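Local coordinates for protein 3-hydroxyisobutyrate dehydrogenase (PDB 3G0O) that probably catalyses the NAD(+)-dependent oxidation of L-threonate to 2-dehydro-L-erythronate, as a member of the 3-hydroxyisobutyrate dehydrogenase-related family, at residues Asn122-Pro127 / Ala149-Leu154; Glu139-Ala144 / Asn164-Ser169; Met228-Asp233 / Asp285-Ile290. One frame throughout, in Å; residues are numbered along the deposited sequence.

Contact 1: Asn122-Pro127 / Ala149-Leu154; sequences NMLDAP and AAFTRL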
loop_
_atom_site.group_PDB
_atom_site.type_symbol
_atom_site.label_atom_id
_atom_site.label_comp_id
_atom_site.label_asym_id
_atom_site.label_seq_id
_atom_site.Cartn_x
_atom_site.Cartn_y
_atom_site.Cartn_z
ATOM N N ASN A 122 6.748 -21.815 28.437
ATOM C CA ASN A 122 6.584 -20.398 28.136
ATOM C C ASN A 122 6.001 -20.246 26.736
ATOM O O ASN A 122 6.428 -20.931 25.804
ATOM C CB ASN A 122 7.933 -19.678 28.186
ATOM C CG ASN A 122 8.631 -19.842 29.512
ATOM O OD1 ASN A 122 9.650 -20.530 29.609
ATOM N ND2 ASN A 122 8.087 -19.215 30.548
HETATM N N MSE A 123 5.018 -19.368 26.580
HETATM C CA MSE A 123 4.448 -19.163 25.259
HETATM C C MSE A 123 4.562 -17.712 24.842
HETATM O O MSE A 123 4.387 -16.807 25.659
HETATM C CB MSE A 123 2.978 -19.568 25.208
HETATM C CG MSE A 123 2.486 -19.689 23.775
HETATM SE SE MSE A 123 0.633 -19.269 23.518
HETATM C CE MSE A 123 0.802 -17.355 23.488
ATOM N N LEU A 124 4.874 -17.497 23.570
ATOM C CA LEU A 124 4.975 -16.149 23.038
ATOM C C LEU A 124 3.900 -15.980 21.971
ATOM O O LEU A 124 3.859 -16.727 20.993
ATOM C CB LEU A 124 6.352 -15.902 22.411
ATOM C CG LEU A 124 6.671 -14.437 22.095
ATOM C CD1 LEU A 124 6.757 -13.657 23.401
ATOM C CD2 LEU A 124 7.990 -14.323 21.333
ATOM N N ASP A 125 3.014 -15.017 22.186
ATOM C CA ASP A 125 1.958 -14.710 21.229
ATOM C C ASP A 125 2.721 -13.920 20.177
ATOM O O ASP A 125 2.865 -12.706 20.289
ATOM C CB ASP A 125 0.896 -13.848 21.915
ATOM C CG ASP A 125 -0.193 -13.388 20.967
ATOM O OD1 ASP A 125 -0.338 -13.996 19.890
ATOM O OD2 ASP A 125 -0.910 -12.426 21.314
ATOM N N ALA A 126 3.210 -14.612 19.155
ATOM C CA ALA A 126 4.040 -13.963 18.152
ATOM C C ALA A 126 3.686 -14.093 16.676
ATOM O O ALA A 126 4.459 -14.657 15.897
ATOM C CB ALA A 126 5.490 -14.408 18.360
ATOM N N PRO A 127 2.525 -13.566 16.262
ATOM C CA PRO A 127 2.187 -13.674 14.840
ATOM C C PRO A 127 3.231 -12.894 14.033
ATOM O O PRO A 127 3.839 -11.949 14.544
ATOM C CB PRO A 127 0.784 -13.058 14.767
ATOM C CG PRO A 127 0.751 -12.118 15.943
ATOM C CD PRO A 127 1.450 -12.908 17.018
ATOM N N ALA A 149 10.161 -14.339 30.467
ATOM C CA ALA A 149 10.695 -15.688 30.368
ATOM C C ALA A 149 10.569 -16.199 28.935
ATOM O O ALA A 149 11.478 -16.846 28.421
ATOM C CB ALA A 149 9.955 -16.612 31.324
ATOM N N ALA A 150 9.443 -15.904 28.287
ATOM C CA ALA A 150 9.234 -16.351 26.908
ATOM C C ALA A 150 10.162 -15.606 25.953
ATOM O O ALA A 150 10.802 -16.218 25.099
ATOM C CB ALA A 150 7.772 -16.139 26.495
ATOM N N PHE A 151 10.228 -14.285 26.095
ATOM C CA PHE A 151 11.086 -13.472 25.240
ATOM C C PHE A 151 12.550 -13.870 25.372
ATOM O O PHE A 151 13.272 -13.968 24.379
ATOM C CB PHE A 151 10.935 -11.986 25.584
ATOM C CG PHE A 151 9.797 -11.307 24.866
ATOM C CD1 PHE A 151 9.863 -11.078 23.493
ATOM C CD2 PHE A 151 8.654 -10.918 25.553
ATOM C CE1 PHE A 151 8.803 -10.471 22.816
ATOM C CE2 PHE A 151 7.588 -10.309 24.881
ATOM C CZ PHE A 151 7.666 -10.088 23.511
ATOM N N THR A 152 12.980 -14.102 26.607
ATOM C CA THR A 152 14.362 -14.474 26.870
ATOM C C THR A 152 14.714 -15.837 26.281
ATOM O O THR A 152 15.740 -15.988 25.627
ATOM C CB THR A 152 14.656 -14.491 28.388
ATOM O OG1 THR A 152 14.468 -13.174 28.925
ATOM C CG2 THR A 152 16.091 -14.941 28.654
ATOM N N ARG A 153 13.858 -16.824 26.514
ATOM C CA ARG A 153 14.099 -18.169 26.014
ATOM C C ARG A 153 14.147 -18.210 24.491
ATOM O O ARG A 153 14.959 -18.929 23.909
ATOM C CB ARG A 153 13.003 -19.114 26.497
ATOM C CG ARG A 153 13.359 -20.576 26.367
ATOM C CD ARG A 153 14.349 -20.974 27.455
ATOM N NE ARG A 153 14.471 -22.419 27.547
ATOM C CZ ARG A 153 15.398 -23.131 26.922
ATOM N NH1 ARG A 153 16.308 -22.541 26.159
ATOM N NH2 ARG A 153 15.391 -24.441 27.039
ATOM N N LEU A 154 13.280 -17.427 23.854
ATOM C CA LEU A 154 13.199 -17.403 22.394
ATOM C C LEU A 154 14.152 -16.463 21.666
ATOM O O LEU A 154 14.192 -16.454 20.436
ATOM C CB LEU A 154 11.761 -17.086 21.973
ATOM C CG LEU A 154 10.739 -18.194 22.226
ATOM C CD1 LEU A 154 9.332 -17.618 22.184
ATOM C CD2 LEU A 154 10.910 -19.299 21.191
#

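Contact 2: Glu139-Ala144 / Asn164-Ser169; sequences EMTVMA and NVYRIS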
loop_
_atom_site.group_PDB
_atom_site.type_symbol
_atom_site.label_atom_id
_atom_site.label_comp_id
_atom_site.label_asym_id
_atom_site.label_seq_id
_atom_site.Cartn_x
_atom_site.Cartn_y
_atom_site.Cartn_z
ATOM N N GLU A 139 14.374 -12.088 7.874
ATOM C CA GLU A 139 13.961 -10.709 8.094
ATOM C C GLU A 139 12.463 -10.540 8.357
ATOM O O GLU A 139 11.834 -9.602 7.859
ATOM C CB GLU A 139 14.382 -9.853 6.897
ATOM C CG GLU A 139 15.889 -9.643 6.797
ATOM C CD GLU A 139 16.319 -9.030 5.478
ATOM O OE1 GLU A 139 15.677 -8.058 5.031
ATOM O OE2 GLU A 139 17.309 -9.515 4.891
HETATM N N MSE A 140 11.896 -11.442 9.151
HETATM C CA MSE A 140 10.481 -11.363 9.480
HETATM C C MSE A 140 10.193 -10.177 10.392
HETATM O O MSE A 140 11.094 -9.627 11.028
HETATM C CB MSE A 140 10.016 -12.618 10.223
HETATM C CG MSE A 140 10.018 -13.914 9.444
HETATM SE SE MSE A 140 9.182 -15.288 10.543
HETATM C CE MSE A 140 8.826 -16.618 9.177
ATOM N N THR A 141 8.924 -9.786 10.439
ATOM C CA THR A 141 8.485 -8.734 11.340
ATOM C C THR A 141 7.626 -9.500 12.332
ATOM O O THR A 141 6.736 -10.254 11.939
ATOM C CB THR A 141 7.639 -7.665 10.636
ATOM O OG1 THR A 141 8.504 -6.776 9.918
ATOM C CG2 THR A 141 6.841 -6.860 11.653
ATOM N N VAL A 142 7.909 -9.334 13.618
ATOM C CA VAL A 142 7.152 -10.043 14.636
ATOM C C VAL A 142 6.410 -9.074 15.541
ATOM O O VAL A 142 6.977 -8.090 16.008
ATOM C CB VAL A 142 8.079 -10.920 15.511
ATOM C CG1 VAL A 142 7.249 -11.815 16.422
ATOM C CG2 VAL A 142 8.996 -11.753 14.623
HETATM N N MSE A 143 5.126 -9.345 15.754
HETATM C CA MSE A 143 4.303 -8.536 16.640
HETATM C C MSE A 143 3.999 -9.480 17.796
HETATM O O MSE A 143 3.034 -10.247 17.771
HETATM C CB MSE A 143 3.033 -8.055 15.921
HETATM C CG MSE A 143 2.367 -9.062 15.003
HETATM SE SE MSE A 143 1.689 -8.206 13.372
HETATM C CE MSE A 143 3.069 -8.817 12.167
ATOM N N ALA A 144 4.848 -9.419 18.815
ATOM C CA ALA A 144 4.738 -10.320 19.948
ATOM C C ALA A 144 4.415 -9.724 21.301
ATOM O O ALA A 144 4.728 -8.571 21.592
ATOM C CB ALA A 144 6.027 -11.136 20.055
ATOM N N ASN A 164 12.840 -7.370 12.703
ATOM C CA ASN A 164 12.066 -6.373 13.438
ATOM C C ASN A 164 11.078 -7.050 14.377
ATOM O O ASN A 164 10.100 -7.659 13.937
ATOM C CB ASN A 164 11.299 -5.452 12.485
ATOM C CG ASN A 164 12.215 -4.566 11.665
ATOM O OD1 ASN A 164 12.437 -4.812 10.484
ATOM N ND2 ASN A 164 12.757 -3.530 12.294
ATOM N N VAL A 165 11.347 -6.948 15.673
ATOM C CA VAL A 165 10.484 -7.537 16.681
ATOM C C VAL A 165 9.862 -6.433 17.512
ATOM O O VAL A 165 10.567 -5.627 18.110
ATOM C CB VAL A 165 11.275 -8.478 17.610
ATOM C CG1 VAL A 165 10.354 -9.052 18.684
ATOM C CG2 VAL A 165 11.900 -9.603 16.787
ATOM N N TYR A 166 8.535 -6.393 17.530
ATOM C CA TYR A 166 7.807 -5.390 18.291
ATOM C C TYR A 166 7.152 -6.051 19.496
ATOM O O TYR A 166 6.271 -6.897 19.346
ATOM C CB TYR A 166 6.746 -4.729 17.401
ATOM C CG TYR A 166 7.344 -4.008 16.217
ATOM C CD1 TYR A 166 7.912 -2.741 16.358
ATOM C CD2 TYR A 166 7.418 -4.622 14.968
ATOM C CE1 TYR A 166 8.543 -2.110 15.290
ATOM C CE2 TYR A 166 8.050 -3.998 13.892
ATOM C CZ TYR A 166 8.611 -2.747 14.062
ATOM O OH TYR A 166 9.260 -2.142 13.014
ATOM N N ARG A 167 7.605 -5.679 20.690
ATOM C CA ARG A 167 7.057 -6.224 21.928
ATOM C C ARG A 167 5.870 -5.346 22.290
ATOM O O ARG A 167 6.033 -4.239 22.814
ATOM C CB ARG A 167 8.116 -6.196 23.039
ATOM C CG ARG A 167 9.350 -7.023 22.699
ATOM C CD ARG A 167 10.442 -6.958 23.770
ATOM N NE ARG A 167 10.013 -7.494 25.061
ATOM C CZ ARG A 167 10.843 -7.992 25.975
ATOM N NH1 ARG A 167 12.147 -8.025 25.735
ATOM N NH2 ARG A 167 10.373 -8.452 27.129
ATOM N N ILE A 168 4.679 -5.853 21.986
ATOM C CA ILE A 168 3.432 -5.137 22.220
ATOM C C ILE A 168 3.063 -5.044 23.695
ATOM O O ILE A 168 2.721 -3.970 24.189
ATOM C CB ILE A 168 2.273 -5.808 21.447
ATOM C CG1 ILE A 168 2.709 -6.095 20.004
ATOM C CG2 ILE A 168 1.042 -4.911 21.467
ATOM C CD1 ILE A 168 3.177 -4.878 19.229
ATOM N N SER A 169 3.119 -6.172 24.394
ATOM C CA SER A 169 2.808 -6.195 25.821
ATOM C C SER A 169 3.541 -7.348 26.480
ATOM O O SER A 169 4.246 -8.113 25.813
ATOM C CB SER A 169 1.301 -6.343 26.062
ATOM O OG SER A 169 0.862 -7.671 25.834
HETATM O O HOH W 1 10.942 -7.112 8.814
#

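Contact 3: Met228-Asp233 / Asp285-Ile290; sequences MQHVVD and DDSAVI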
loop_
_atom_site.group_PDB
_atom_site.type_symbol
_atom_site.label_atom_id
_atom_site.label_comp_id
_atom_site.label_asym_id
_atom_site.label_seq_id
_atom_site.Cartn_x
_atom_site.Cartn_y
_atom_site.Cartn_z
HETATM N N MSE A 228 -0.755 -8.335 -7.567
HETATM C CA MSE A 228 -1.132 -8.002 -8.934
HETATM C C MSE A 228 -0.180 -8.524 -10.010
HETATM O O MSE A 228 -0.497 -8.480 -11.197
HETATM C CB MSE A 228 -1.365 -6.498 -9.083
HETATM C CG MSE A 228 -2.595 -5.992 -8.320
HETATM SE SE MSE A 228 -4.276 -6.934 -8.701
HETATM C CE MSE A 228 -4.218 -8.267 -7.278
ATOM N N GLN A 229 0.981 -9.022 -9.602
ATOM C CA GLN A 229 1.912 -9.596 -10.565
ATOM C C GLN A 229 1.275 -10.919 -11.001
ATOM O O GLN A 229 1.383 -11.331 -12.154
ATOM C CB GLN A 229 3.273 -9.859 -9.919
ATOM C CG GLN A 229 4.301 -10.441 -10.883
ATOM C CD GLN A 229 4.608 -9.507 -12.044
ATOM O OE1 GLN A 229 5.176 -8.431 -11.857
ATOM N NE2 GLN A 229 4.226 -9.914 -13.250
ATOM N N HIS A 230 0.598 -11.578 -10.064
ATOM C CA HIS A 230 -0.072 -12.839 -10.355
ATOM C C HIS A 230 -1.153 -12.582 -11.401
ATOM O O HIS A 230 -1.340 -13.374 -12.329
ATOM C CB HIS A 230 -0.718 -13.409 -9.084
ATOM C CG HIS A 230 0.246 -13.647 -7.965
ATOM N ND1 HIS A 230 -0.163 -13.966 -6.687
ATOM C CD2 HIS A 230 1.600 -13.611 -7.928
ATOM C CE1 HIS A 230 0.897 -14.111 -5.911
ATOM N NE2 HIS A 230 1.979 -13.900 -6.641
ATOM N N VAL A 231 -1.867 -11.470 -11.244
ATOM C CA VAL A 231 -2.928 -11.107 -12.176
ATOM C C VAL A 231 -2.374 -10.806 -13.560
ATOM O O VAL A 231 -2.921 -11.255 -14.564
ATOM C CB VAL A 231 -3.715 -9.875 -11.690
ATOM C CG1 VAL A 231 -4.679 -9.406 -12.770
ATOM C CG2 VAL A 231 -4.480 -10.221 -10.416
ATOM N N VAL A 232 -1.296 -10.033 -13.609
ATOM C CA VAL A 232 -0.684 -9.690 -14.884
ATOM C C VAL A 232 -0.240 -10.963 -15.599
ATOM O O VAL A 232 -0.387 -11.084 -16.818
ATOM C CB VAL A 232 0.539 -8.768 -14.690
ATOM C CG1 VAL A 232 1.224 -8.528 -16.023
ATOM C CG2 VAL A 232 0.095 -7.440 -14.081
ATOM N N ASP A 233 0.294 -11.914 -14.836
ATOM C CA ASP A 233 0.756 -13.172 -15.409
ATOM C C ASP A 233 -0.359 -14.199 -15.569
ATOM O O ASP A 233 -0.135 -15.278 -16.115
ATOM C CB ASP A 233 1.879 -13.771 -14.555
ATOM C CG ASP A 233 3.125 -12.905 -14.535
ATOM O OD1 ASP A 233 3.457 -12.317 -15.583
ATOM O OD2 ASP A 233 3.779 -12.825 -13.474
ATOM N N ASP A 285 -5.363 -18.581 -5.552
ATOM C CA ASP A 285 -4.593 -17.491 -4.957
ATOM C C ASP A 285 -5.570 -16.387 -4.542
ATOM O O ASP A 285 -6.560 -16.155 -5.236
ATOM C CB ASP A 285 -3.597 -16.944 -5.978
ATOM C CG ASP A 285 -2.596 -16.000 -5.361
ATOM O OD1 ASP A 285 -1.798 -16.456 -4.511
ATOM O OD2 ASP A 285 -2.605 -14.804 -5.722
ATOM N N ASP A 286 -5.304 -15.701 -3.429
ATOM C CA ASP A 286 -6.229 -14.659 -2.997
ATOM C C ASP A 286 -6.415 -13.547 -4.029
ATOM O O ASP A 286 -7.412 -12.825 -3.994
ATOM C CB ASP A 286 -5.840 -14.072 -1.620
ATOM C CG ASP A 286 -4.369 -13.720 -1.507
ATOM O OD1 ASP A 286 -3.782 -13.240 -2.496
ATOM O OD2 ASP A 286 -3.805 -13.909 -0.403
ATOM N N SER A 287 -5.479 -13.415 -4.966
ATOM C CA SER A 287 -5.627 -12.389 -5.984
ATOM C C SER A 287 -6.825 -12.730 -6.872
ATOM O O SER A 287 -7.314 -11.881 -7.614
ATOM C CB SER A 287 -4.353 -12.265 -6.837
ATOM O OG SER A 287 -4.062 -13.459 -7.542
ATOM N N ALA A 288 -7.307 -13.969 -6.772
ATOM C CA ALA A 288 -8.454 -14.411 -7.567
ATOM C C ALA A 288 -9.739 -13.695 -7.163
ATOM O O ALA A 288 -10.780 -13.869 -7.801
ATOM C CB ALA A 288 -8.638 -15.924 -7.451
ATOM N N VAL A 289 -9.674 -12.893 -6.105
ATOM C CA VAL A 289 -10.848 -12.140 -5.681
ATOM C C VAL A 289 -11.254 -11.223 -6.843
ATOM O O VAL A 289 -12.410 -10.807 -6.955
ATOM C CB VAL A 289 -10.547 -11.282 -4.422
ATOM C CG1 VAL A 289 -9.471 -10.247 -4.731
ATOM C CG2 VAL A 289 -11.826 -10.606 -3.939
ATOM N N ILE A 290 -10.295 -10.921 -7.717
ATOM C CA ILE A 290 -10.554 -10.067 -8.869
ATOM C C ILE A 290 -11.590 -10.709 -9.804
ATOM O O ILE A 290 -12.252 -10.024 -10.582
ATOM C CB ILE A 290 -9.249 -9.799 -9.671
ATOM C CG1 ILE A 290 -9.478 -8.659 -10.666
ATOM C CG2 ILE A 290 -8.820 -11.062 -10.423
ATOM C CD1 ILE A 290 -8.213 -8.185 -11.372
#

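Contact 1: Asn122-Pro127 / Ala149-Leu154
Leu124, Asn122 and Ala150 carry most of this contact, in which the helical turn 149-154 lies across strand 122-125 at 91°, the short axes 7.3 Å apart at closest approach. With CG anti to the backbone N (chi1 -167°), Leu124 sends its branches up to the helix and meets Phe151, Ala150 and Leu154. Its methyl CD1 sits over the centre of the Phe151 ring, 3.6 Å from the centroid and close to the ring normal, a CH-pi contact in which the two side chains cross at about a right angle. With CB and CD2 it meets Leu154 CD1, the two side chains sliding past each other in opposite directions; Leu124 CB to Leu154 CD1, 3.4 Å, is tighter than usual van der Waals contact. Ala150 lets the helix come close at the start of the strand: its CB lies 3.9 Å from Asn122 CB and 3.6 Å from the carbonyl oxygen Met123 O. The neighbouring Ala149 CB packs against the end of the Asn122 side chain, nearer the protein surface. Met123 points away from helix 148-161 and packs on helix 106-117, so the strand is sandwiched between the two helices. Through Asn122 and Leu124 the strand backbone is hydrogen-bonded to strand 97-100, whose Ala97 also touches Leu154.

Contact 2: Glu139-Ala144 / Asn164-Ser169
Parallel pairing of two neighbouring strands joins 139-144 to 164-169, the start and end of the beta-alpha-beta unit formed by strand 140-145, helix 148-161 and strand 162-169. The segment axes run 8° from parallel and 4.7 Å apart at closest approach. Thr141, Val142, Met143 and Ala144 lie beside Asn164, Val165, Tyr166 and Arg167 in that order. Val142 and Ala144 each bond through both N and O: Val142 N donates to Asn164 O and Val142 O accepts from Tyr166 N, while Ala144 N donates to Tyr166 O and Ala144 O accepts from Ile168 N at 2.7 Å. The bond from Asn164 N to Met140 O, 3.3 Å long, is weak.

The side chains divide between two faces. Where Thr141 and Tyr166 meet, CG2 of the threonine, anti to its backbone N, approaches the edge of the ring in its plane, 3.8 Å from Tyr166 CE2. On the face of Val142 and Ala144, Val142 CG2 touches Val165 CG2 at 4.2 Å. Near the beginning of the pairing, one water lies within hydrogen-bonding distance of Glu139 O, Thr141 OG1 and Asn164 OD1 and bridges them, tying the turn before the strand to both strands.

Thr141 OG1 is also hydrogen-bonded to His216 O of the second subunit, whose His216 packs on Asn164 and Tyr166; this face therefore contributes to the dimer interface. Met143 emerges on the same face, its side chain about 4 Å from that of Lys179, the predicted active-site residue, and about 7 Å from a bound L-tartrate. The unit is a beta-alpha-beta crossover at one edge of the mixed sheet within this chain, in the nucleotide-binding domain of the 6-phosphogluconate dehydrogenase type, and brings the sheet to the probable catalytic site.

Contact 3: Met228-Asp233 / Asp285-Ile290
His230 and Asp285 form a His-carboxylate hydrogen bond between the end of helix 222-232 and an Asx turn that leads into the 3-10 segment 286-290. His230 ND1 donates to Asp285 OD2 at 2.8 Å with an N-H...O angle of 161°. The oxygen lies near the plane of the imidazole, but the donor stands above the carboxylate plane, and the two planes are 67° apart. The other carboxylate oxygen, Asp285 OD1, accepts from Arg239 N, so both oxygens have partners. This polar grip is the close part of the contact.

The apolar remainder is looser. Met228 starts away from the 3-10 segment, but its chain bends at chi2 and chi3 and brings CE to 4.0 Å from Ser287 CB. Val231 reaches Ser287 with CG2 and Ile290 with CG1; Val231 and Ile290 meet tip to tip, at 4.0 Å from Val231 CG1 to Ile290 CD1. Helix 174-202 lies against Met228 and Ile290, whereas beyond the C-terminal end of helix 222-232 Asp233 is exposed. The contact joins that end of helix 222-232 to the segment after helix 264-281. Three donors converge on one oxygen: besides His230 ND1, Asp285 OD2 takes Ser287 N, which closes the Asx turn, and, through its anti lone pair, Ser287 OG at 2.7 Å.

In the fold
Contacts 1 and 2 both reach one sheet, in the nucleotide-binding domain, and touch each other: Pro127 O and Met143 N form a probable hydrogen bond, and the Phe151 ring takes a cation-pi contact from Arg167. Helix 148-161, which packs on strand 122-129 in contact 1, is also the connection between the paired strands of contact 2. Contact 1 is largely buried and held by apolar packing, whereas contact 2 rests on backbone hydrogen bonds and is partly buried, one face meeting the second subunit. Contact 3, buried in the C-terminal domain with its centre about 28 Å from that of contact 2, combines a shared carboxylate oxygen with looser apolar packing.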